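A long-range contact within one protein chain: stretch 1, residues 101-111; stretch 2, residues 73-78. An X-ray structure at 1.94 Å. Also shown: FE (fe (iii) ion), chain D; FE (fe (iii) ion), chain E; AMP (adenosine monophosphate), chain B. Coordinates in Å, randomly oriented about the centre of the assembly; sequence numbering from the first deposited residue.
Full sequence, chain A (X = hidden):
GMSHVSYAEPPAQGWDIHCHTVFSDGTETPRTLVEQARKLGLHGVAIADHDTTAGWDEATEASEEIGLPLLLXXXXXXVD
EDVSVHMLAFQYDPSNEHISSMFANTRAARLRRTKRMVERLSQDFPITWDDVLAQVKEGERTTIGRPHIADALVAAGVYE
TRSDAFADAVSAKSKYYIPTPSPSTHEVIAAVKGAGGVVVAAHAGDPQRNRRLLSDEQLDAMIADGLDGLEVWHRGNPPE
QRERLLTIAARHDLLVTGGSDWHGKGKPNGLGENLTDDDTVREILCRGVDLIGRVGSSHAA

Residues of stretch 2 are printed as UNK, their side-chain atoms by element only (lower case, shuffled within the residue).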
ATOM      1  N   SER A 101      -8.219 -13.602  -7.937  1.00 18.86           N
ATOM      2  CA  SER A 101      -9.011 -14.275  -6.947  1.00 19.62           C
ATOM      3  C   SER A 101      -8.412 -14.076  -5.546  1.00 18.50           C
ATOM      4  O   SER A 101      -9.134 -13.987  -4.578  1.00 15.56           O
ATOM      5  CB  SER A 101      -9.160 -15.739  -7.313  1.00 22.89           C
ATOM      6  OG  SER A 101      -8.042 -16.444  -6.877  1.00 29.68           O
HETATM    7  N   MSE A 102      -7.091 -13.996  -5.434  1.00 17.47           N
HETATM    8  CA  MSE A 102      -6.488 -13.687  -4.139  1.00 19.28           C
HETATM    9  C   MSE A 102      -6.923 -12.299  -3.617  1.00 16.83           C
HETATM   10  O   MSE A 102      -7.221 -12.135  -2.423  1.00 17.81           O
HETATM   11  CB  MSE A 102      -4.993 -13.678  -4.272  1.00 20.15           C
HETATM   12  CG  MSE A 102      -4.300 -13.350  -2.976  1.00 29.05           C
HETATM   13 SE   MSE A 102      -2.384 -13.574  -3.191  0.75 47.87          SE
HETATM   14  CE  MSE A 102      -1.973 -11.845  -3.848  1.00 21.53           C
ATOM     15  N   PHE A 103      -6.935 -11.305  -4.499  1.00 15.77           N
ATOM     16  CA  PHE A 103      -7.501  -9.989  -4.114  1.00 17.78           C
ATOM     17  C   PHE A 103      -8.976 -10.036  -3.739  1.00 19.54           C
ATOM     18  O   PHE A 103      -9.380  -9.375  -2.782  1.00 21.65           O
ATOM     19  CB  PHE A 103      -7.331  -8.927  -5.176  1.00 17.18           C
ATOM     20  CG  PHE A 103      -5.899  -8.600  -5.526  1.00 20.55           C
ATOM     21  CD1 PHE A 103      -4.854  -8.886  -4.677  1.00 21.52           C
ATOM     22  CD2 PHE A 103      -5.627  -7.941  -6.709  1.00 22.46           C
ATOM     23  CE1 PHE A 103      -3.557  -8.568  -5.020  1.00 18.35           C
ATOM     24  CE2 PHE A 103      -4.345  -7.618  -7.058  1.00 21.84           C
ATOM     25  CZ  PHE A 103      -3.307  -7.917  -6.210  1.00 20.01           C
ATOM     26  N   ALA A 104      -9.784 -10.776  -4.491  1.00 21.65           N
ATOM     27  CA  ALA A 104     -11.217 -10.846  -4.220  1.00 22.66           C
ATOM     28  C   ALA A 104     -11.405 -11.462  -2.840  1.00 22.68           C
ATOM     29  O   ALA A 104     -12.231 -10.986  -2.061  1.00 23.11           O
ATOM     30  CB  ALA A 104     -11.986 -11.676  -5.299  1.00 21.36           C
ATOM     31  N   ASN A 105     -10.627 -12.496  -2.532  1.00 20.67           N
ATOM     32  CA  ASN A 105     -10.704 -13.138  -1.238  1.00 20.91           C
ATOM     33  C   ASN A 105     -10.281 -12.185  -0.140  1.00 19.63           C
ATOM     34  O   ASN A 105     -10.897 -12.163   0.926  1.00 19.58           O
ATOM     35  CB  ASN A 105      -9.818 -14.381  -1.150  1.00 22.43           C
ATOM     36  CG  ASN A 105     -10.251 -15.494  -2.093  1.00 28.49           C
ATOM     37  OD1 ASN A 105     -11.368 -15.499  -2.578  1.00 25.54           O
ATOM     38  ND2 ASN A 105      -9.355 -16.437  -2.365  1.00 24.81           N
ATOM     39  N   THR A 106      -9.225 -11.412  -0.361  1.00 16.30           N
ATOM     40  CA  THR A 106      -8.772 -10.487   0.702  1.00 17.00           C
ATOM     41  C   THR A 106      -9.790  -9.378   0.914  1.00 18.72           C
ATOM     42  O   THR A 106     -10.043  -8.983   2.045  1.00 18.36           O
ATOM     43  CB  THR A 106      -7.419  -9.860   0.425  1.00 20.03           C
ATOM     44  OG1 THR A 106      -6.430 -10.897   0.379  1.00 17.55           O
ATOM     45  CG2 THR A 106      -7.060  -8.850   1.530  1.00 16.49           C
ATOM     46  N   ARG A 107     -10.384  -8.890  -0.168  1.00 17.79           N
ATOM     47  CA  ARG A 107     -11.387  -7.837  -0.045  1.00 17.48           C
ATOM     48  C   ARG A 107     -12.635  -8.347   0.685  1.00 20.38           C
ATOM     49  O   ARG A 107     -13.170  -7.623   1.519  1.00 22.01           O
ATOM     50  CB  ARG A 107     -11.734  -7.198  -1.400  1.00 18.31           C
ATOM     51  CG  ARG A 107     -10.560  -6.434  -2.072  1.00 18.77           C
ATOM     52  CD  ARG A 107     -11.079  -5.491  -3.136  1.00 22.01           C
ATOM     53  NE  ARG A 107     -11.625  -6.265  -4.245  1.00 19.77           N
ATOM     54  CZ  ARG A 107     -10.938  -6.765  -5.267  1.00 23.18           C
ATOM     55  NH1 ARG A 107      -9.619  -6.545  -5.430  1.00 18.13           N
ATOM     56  NH2 ARG A 107     -11.591  -7.480  -6.161  1.00 18.33           N
ATOM     57  N   ALA A 108     -13.067  -9.586   0.412  1.00 21.69           N
ATOM     58  CA  ALA A 108     -14.231 -10.159   1.098  1.00 22.55           C
ATOM     59  C   ALA A 108     -13.905 -10.414   2.579  1.00 23.13           C
ATOM     60  O   ALA A 108     -14.733 -10.143   3.471  1.00 22.02           O
ATOM     61  CB  ALA A 108     -14.751 -11.477   0.363  1.00 21.17           C
ATOM     62  N   ALA A 109     -12.712 -10.936   2.867  1.00 22.63           N
ATOM     63  CA  ALA A 109     -12.275 -11.132   4.255  1.00 20.70           C
ATOM     64  C   ALA A 109     -12.209  -9.779   5.028  1.00 21.63           C
ATOM     65  O   ALA A 109     -12.706  -9.661   6.165  1.00 22.22           O
ATOM     66  CB  ALA A 109     -10.889 -11.876   4.288  1.00 18.01           C
ATOM     67  N   ARG A 110     -11.606  -8.762   4.407  1.00 18.39           N
ATOM     68  CA  ARG A 110     -11.643  -7.353   4.897  1.00 18.93           C
ATOM     69  C   ARG A 110     -13.062  -6.795   5.185  1.00 19.04           C
ATOM     70  O   ARG A 110     -13.313  -6.208   6.234  1.00 18.24           O
ATOM     71  CB  ARG A 110     -10.973  -6.414   3.898  1.00 20.23           C
ATOM     72  CG  ARG A 110      -9.456  -6.432   3.930  1.00 22.08           C
ATOM     73  CD  ARG A 110      -8.887  -5.453   2.871  1.00 23.34           C
ATOM     74  NE  ARG A 110      -7.489  -5.137   3.179  1.00 18.68           N
ATOM     75  CZ  ARG A 110      -7.088  -4.369   4.197  1.00 26.08           C
ATOM     76  NH1 ARG A 110      -7.963  -3.782   5.002  1.00 21.15           N
ATOM     77  NH2 ARG A 110      -5.793  -4.169   4.408  1.00 22.75           N
ATOM     78  N   LEU A 111     -13.973  -6.988   4.255  1.00 19.03           N
ATOM     79  CA  LEU A 111     -15.342  -6.549   4.435  1.00 22.51           C
ATOM     80  C   LEU A 111     -15.984  -7.210   5.663  1.00 23.97           C
ATOM     81  O   LEU A 111     -16.603  -6.531   6.492  1.00 23.69           O
ATOM     82  CB  LEU A 111     -16.173  -6.902   3.211  1.00 26.32           C
ATOM     83  CG  LEU A 111     -17.590  -6.332   3.186  1.00 31.85           C
ATOM     84  CD1 LEU A 111     -17.471  -4.826   3.299  1.00 32.84           C
ATOM     85  CD2 LEU A 111     -18.370  -6.735   1.916  1.00 29.93           C
ATOM     86  N   UNK A  73       0.355  -0.233  -9.834  1.00 14.93           N
ATOM     87  CA  UNK A  73       0.735  -1.024  -8.686  1.00 14.20           C
ATOM     88  C   UNK A  73      -0.386  -1.321  -7.713  1.00 14.36           C
ATOM     89  O   UNK A  73      -1.513  -0.851  -7.847  1.00 14.73           O
ATOM     90  N   UNK A  74      -0.066  -2.139  -6.730  1.00 14.96           N
ATOM     91  CA  UNK A  74      -1.047  -2.570  -5.718  1.00 14.43           C
ATOM     92  C   UNK A  74      -0.269  -2.834  -4.439  1.00 11.08           C
ATOM     93  O   UNK A  74       0.832  -3.377  -4.496  1.00 14.59           O
ATOM     94  o   UNK A  74      -2.518  -3.675  -7.289  1.00 15.31           O
ATOM     95  c   UNK A  74      -1.733  -3.867  -6.120  1.00 15.50           C
ATOM     96  c   UNK A  74      -2.635  -4.394  -4.969  1.00 15.09           C
ATOM     97  N   UNK A  75      -0.809  -2.478  -3.279  1.00 12.86           N
ATOM     98  CA  UNK A  75      -0.172  -2.856  -2.018  1.00 10.06           C
ATOM     99  C   UNK A  75      -0.948  -4.058  -1.474  1.00 11.96           C
ATOM    100  O   UNK A  75      -2.139  -3.990  -1.185  1.00 12.07           O
ATOM    101  o   UNK A  75       1.657  -1.190   2.149  1.00 25.48           O
ATOM    102  o   UNK A  75       0.365   0.093   1.015  1.00 19.68           O
ATOM    103  c   UNK A  75      -0.154  -1.697  -1.004  1.00 13.17           C
ATOM    104  c   UNK A  75       0.500  -2.127   0.265  1.00 13.42           C
ATOM    105  c   UNK A  75       0.834  -0.988   1.230  1.00 17.51           C
ATOM    106  N   UNK A  76      -0.263  -5.182  -1.380  1.00 13.83           N
ATOM    107  CA  UNK A  76      -0.917  -6.430  -1.051  1.00 15.22           C
ATOM    108  C   UNK A  76      -0.703  -6.714   0.428  1.00 16.66           C
ATOM    109  O   UNK A  76       0.448  -6.759   0.912  1.00 15.83           O
ATOM    110  c   UNK A  76      -1.128  -8.924  -1.554  1.00  5.67           C
ATOM    111  c   UNK A  76      -0.442  -7.272  -3.375  1.00 14.55           C
ATOM    112  c   UNK A  76      -0.361  -7.609  -1.883  1.00 11.79           C
ATOM    113  c   UNK A  76       0.189  -8.310  -4.294  1.00 15.05           C
ATOM    114  N   UNK A  77      -1.815  -6.963   1.110  1.00 14.87           N
ATOM    115  CA  UNK A  77      -1.797  -7.328   2.525  1.00 18.52           C
ATOM    116  C   UNK A  77      -1.344  -8.787   2.678  1.00 14.91           C
ATOM    117  O   UNK A  77      -1.888  -9.672   2.031  1.00 14.81           O
ATOM    118  o   UNK A  77      -3.830  -5.940   2.698  1.00 17.01           O
ATOM    119  c   UNK A  77      -3.298  -7.254   4.650  1.00 19.90           C
ATOM    120  c   UNK A  77      -3.257  -7.184   3.110  1.00 18.38           C
ATOM    121  N   UNK A  78      -0.356  -9.035   3.519  1.00 15.66           N
ATOM    122  CA  UNK A  78       0.199 -10.342   3.665  1.00 15.88           C
ATOM    123  C   UNK A  78       0.692 -10.569   5.104  1.00 17.25           C
ATOM    124  O   UNK A  78       0.696  -9.644   5.918  1.00 15.41           O
ATOM    125  c   UNK A  78       1.332 -10.578   2.622  1.00 14.64           C
TER
HETATM  126 FE    FE D 303       1.644  -0.362   4.136  1.00 27.28          FE
HETATM  127 FE    FE E 304       0.900   2.042   1.764  1.00 26.62          FE
HETATM  128  P   AMP B 301      -6.300  -2.571   8.172  1.00 24.64           P
HETATM  129  O1P AMP B 301      -5.484  -3.144   7.072  1.00 19.33           O
HETATM  130  O2P AMP B 301      -7.752  -2.560   7.770  1.00 21.47           O
HETATM  131  O3P AMP B 301      -6.038  -3.180   9.552  1.00 24.68           O
HETATM  132  O5' AMP B 301      -5.880  -1.026   8.287  1.00 23.07           O
HETATM  133  C5' AMP B 301      -4.591  -0.678   8.729  1.00 30.01           C
HETATM  134  C4' AMP B 301      -4.054   0.319   7.748  1.00 33.63           C
HETATM  135  O4' AMP B 301      -4.605   1.649   7.946  1.00 33.11           O
HETATM  136  C3' AMP B 301      -2.537   0.428   7.867  1.00 34.80           C
HETATM  137  O3' AMP B 301      -1.946  -0.205   6.740  1.00 30.94           O
HETATM  138  C2' AMP B 301      -2.398   1.937   7.758  1.00 41.02           C
HETATM  139  O2' AMP B 301      -1.152   2.633   7.745  1.00 45.31           O
HETATM  140  C1' AMP B 301      -3.711   2.526   7.262  1.00 27.50           C
HETATM  141  N9  AMP B 301      -3.879   3.948   7.613  1.00 31.89           N
HETATM  142  C8  AMP B 301      -4.410   4.869   6.806  1.00 29.98           C
HETATM  143  N7  AMP B 301      -4.435   6.071   7.419  1.00 24.62           N
HETATM  144  C5  AMP B 301      -3.909   5.923   8.645  1.00 25.10           C
HETATM  145  C6  AMP B 301      -3.635   6.794   9.801  1.00 24.00           C
HETATM  146  N6  AMP B 301      -3.934   8.133   9.778  1.00 27.19           N
HETATM  147  N1  AMP B 301      -3.095   6.209  10.889  1.00 28.19           N
HETATM  148  C2  AMP B 301      -2.791   4.901  10.962  1.00 24.76           C
HETATM  149  N3  AMP B 301      -3.006   4.056   9.944  1.00 26.14           N
HETATM  150  C4  AMP B 301      -3.544   4.507   8.778  1.00 31.79           C
HETATM  151  O   HOH W   1      -4.024  -9.711   0.109  1.00 22.46           O
HETATM  152  O   HOH W   2       2.150   1.388   3.295  1.00 24.80           O

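Position 73 carries no side-chain atoms at all, and nothing of the helix comes near it. It is Gly73, beyond the reach of the contact.

Position 74 has three side-chain atoms: one carbon carrying an oxygen and a second carbon, which meets the Phe103 ring. This fork, with CB directed toward the helix, is a threonine, Thr74. Its methyl CG2 lies 3.8 Å from CZ of Phe103.

At position 75 the side chain is an unbranched run of three carbons, the last bearing two oxygens. A carboxylate at that length means Glu75. Its CB points away from the helix, and the extended chain reaches the two iron ions, with OE2 2.1 Å from FE of chain D and OE1 2.2 Å from FE of chain E.

Position 76 shows four carbons and no heteroatom, forked at the first, with one arm two carbons long, and these meet Met102 and Phe103. That is Ile76. Its CB points sideways, yet the end of the side chain comes nearer the helix: CG2 sits 3.8 Å from CE of the selenomethionine Met102, and CG1 lies 3.8 Å from CE1 of Phe103.

Position 77 repeats the fork of one carbon bearing an oxygen and a carbon, with CB toward the helix and the oxygen meeting the Arg110 guanidinium: Thr77. Arg110 NH2 donates a hydrogen bond to its OG1 at 3.1 Å, nearly straight at 167°. Thr106 CG2 packs more loosely, 4.4 Å from Thr77 CB.

Position 78 has a single side-chain carbon, so it is Ala78. Its CB points sideways and stays 7.4 Å from Met102 CE, its nearest atom of the stretch.

The contact works by reading one face of a helix against a strand crossing at 65°, with their axes 9.9 Å apart at closest approach. Met102, Thr106 and Arg110 recur every four residues, and Phe103, three before Thr106, joins them on that side. Toward the start of this stretch of helix the packing is apolar; further along, polar groups take over. There a water bridges the elements, donating to Thr77 O at 2.9 Å and accepting from Thr106 OG1 at 2.7 Å. Arg110 then joins strand to ligand: besides its bond to Thr77, NH2 donates to AMP O1P at 2.9 Å and NH1 to AMP O2P at 3.0 Å. The strand thus offers threonines and an isoleucine to the helix while Glu75, turned away, serves the metals.

Stretch 2, residues 73-78: GTEITA
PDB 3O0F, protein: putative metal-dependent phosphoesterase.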